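Side-chain contact in lectin (Polyandrocarpa misakiensis, PDB 1BYF), which binds galactose in a calcium-dependent manner as a homodimeric C-type lectin with a role in defence against microorganisms: residues 36-39 / 40-43. Residues are numbered along the deposited sequence; the frame is centred on the assembly and turned at random.
Sequences STMV and KAIL
In helix 36-49 of the C-type lectin domain, M38 reaches forward along the helix to A41 and I42, and V39 to L43. Three i to i+4 backbone bonds establish the helical turn, from A41 N to T37 O, I42 N to M38 O and L43 N to V39 O; their N-H...O angles of 154-166° support the assignment, and I42 N lies 2.7 Å from M38 O. The M38 chain bends at chi2 (-81°) and again at chi3, and these bends carry SD and CE forward over the next turn, although the CB bond points away from it. M38 CE thereby lies 3.6 Å from I42 CG1 and 3.8 Å from A41 CB, and the M38 and I42 side chains cross at about a right angle. V39 and L43 instead run side by side in the same direction, in looser contact, with V39 CG2 4.2 Å from L43 CD1. Beside them, K40 CG leans back toward the preceding turn, 3.2 Å from the carbonyl oxygen S36 O, and the bent chain then turns forward again; K40 CD lies 4.0 Å from V39 CG1. Toward strand 3-8, M38 touches Y3 and I5, and I42 touches I5 and F7, while F45 of the second subunit packs on M38 and A41. The backbone bonds thus fix the spacing of the turn, whereas the apolar contacts add no directional bond; the bends in M38 let one side chain meet its own helix, strand 3-8 and the dimer partner.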
ATOM      1  N   SER A  36      -1.277 -13.819  -7.032  1.00 24.42           N
ATOM      2  CA  SER A  36      -1.954 -13.220  -8.169  1.00 25.88           C
ATOM      3  C   SER A  36      -2.749 -11.962  -7.868  1.00 25.55           C
ATOM      4  O   SER A  36      -2.678 -11.015  -8.664  1.00 26.19           O
ATOM      5  CB  SER A  36      -2.867 -14.251  -8.856  1.00 26.75           C
ATOM      6  OG  SER A  36      -3.877 -14.681  -7.962  1.00 28.35           O
ATOM      7  N   THR A  37      -3.513 -11.923  -6.785  1.00 24.93           N
ATOM      8  CA  THR A  37      -4.280 -10.715  -6.482  1.00 24.59           C
ATOM      9  C   THR A  37      -3.372  -9.605  -5.963  1.00 23.50           C
ATOM     10  O   THR A  37      -3.424  -8.478  -6.455  1.00 23.12           O
ATOM     11  CB  THR A  37      -5.410 -10.979  -5.466  1.00 25.04           C
ATOM     12  OG1 THR A  37      -6.421 -11.782  -6.094  1.00 26.25           O
ATOM     13  CG2 THR A  37      -6.068  -9.683  -5.010  1.00 25.70           C
ATOM     14  N   MET A  38      -2.593  -9.915  -4.930  1.00 22.98           N
ATOM     15  CA  MET A  38      -1.737  -8.919  -4.315  1.00 22.02           C
ATOM     16  C   MET A  38      -0.693  -8.293  -5.219  1.00 20.51           C
ATOM     17  O   MET A  38      -0.458  -7.083  -5.100  1.00 18.95           O
ATOM     18  CB  MET A  38      -1.064  -9.463  -3.036  1.00 23.69           C
ATOM     19  CG  MET A  38      -1.994  -9.297  -1.840  1.00 26.46           C
ATOM     20  SD  MET A  38      -2.052  -7.691  -1.061  1.00 29.05           S
ATOM     21  CE  MET A  38      -1.421  -6.530  -2.233  1.00 25.52           C
ATOM     22  N   VAL A  39      -0.063  -9.093  -6.083  1.00 18.55           N
ATOM     23  CA  VAL A  39       0.974  -8.526  -6.952  1.00 17.19           C
ATOM     24  C   VAL A  39       0.362  -7.493  -7.887  1.00 17.23           C
ATOM     25  O   VAL A  39       0.940  -6.434  -8.173  1.00 16.11           O
ATOM     26  CB  VAL A  39       1.748  -9.622  -7.695  1.00 17.20           C
ATOM     27  CG1 VAL A  39       0.917 -10.316  -8.763  1.00 16.95           C
ATOM     28  CG2 VAL A  39       3.024  -9.057  -8.314  1.00 16.93           C
ATOM     29  N   LYS A  40      -0.868  -7.778  -8.332  1.00 16.83           N
ATOM     30  CA  LYS A  40      -1.528  -6.817  -9.211  1.00 17.37           C
ATOM     31  C   LYS A  40      -1.912  -5.569  -8.423  1.00 15.39           C
ATOM     32  O   LYS A  40      -1.782  -4.484  -9.002  1.00 14.96           O
ATOM     33  CB  LYS A  40      -2.712  -7.388  -9.977  1.00 19.49           C
ATOM     34  CG  LYS A  40      -2.408  -8.602 -10.816  1.00 22.17           C
ATOM     35  CD  LYS A  40      -1.155  -8.575 -11.661  1.00 23.83           C
ATOM     36  CE  LYS A  40      -1.280  -7.763 -12.933  1.00 25.08           C
ATOM     37  NZ  LYS A  40      -0.381  -6.578 -12.955  1.00 24.85           N
ATOM     38  N   ALA A  41      -2.347  -5.716  -7.173  1.00 13.69           N
ATOM     39  CA  ALA A  41      -2.689  -4.531  -6.387  1.00 14.17           C
ATOM     40  C   ALA A  41      -1.421  -3.709  -6.136  1.00 14.30           C
ATOM     41  O   ALA A  41      -1.403  -2.481  -6.263  1.00 14.34           O
ATOM     42  CB  ALA A  41      -3.307  -4.898  -5.048  1.00 13.94           C
ATOM     43  N   ILE A  42      -0.363  -4.417  -5.763  1.00 13.82           N
ATOM     44  CA  ILE A  42       0.933  -3.799  -5.496  1.00 14.09           C
ATOM     45  C   ILE A  42       1.415  -3.070  -6.744  1.00 14.23           C
ATOM     46  O   ILE A  42       1.802  -1.900  -6.655  1.00 14.68           O
ATOM     47  CB  ILE A  42       1.972  -4.828  -5.004  1.00 14.44           C
ATOM     48  CG1 ILE A  42       1.692  -5.243  -3.550  1.00 14.29           C
ATOM     49  CG2 ILE A  42       3.396  -4.293  -5.107  1.00 14.40           C
ATOM     50  CD1 ILE A  42       2.431  -6.489  -3.100  1.00 15.22           C
ATOM     51  N   LEU A  43       1.372  -3.730  -7.898  1.00 13.67           N
ATOM     52  CA  LEU A  43       1.827  -3.114  -9.137  1.00 13.32           C
ATOM     53  C   LEU A  43       0.904  -1.991  -9.588  1.00 13.86           C
ATOM     54  O   LEU A  43       1.385  -1.065 -10.246  1.00 13.94           O
ATOM     55  CB  LEU A  43       2.041  -4.143 -10.248  1.00 13.37           C
ATOM     56  CG  LEU A  43       3.269  -5.052 -10.095  1.00 13.25           C
ATOM     57  CD1 LEU A  43       3.325  -6.073 -11.226  1.00 13.40           C
ATOM     58  CD2 LEU A  43       4.553  -4.230 -10.061  1.00 12.83           C
TER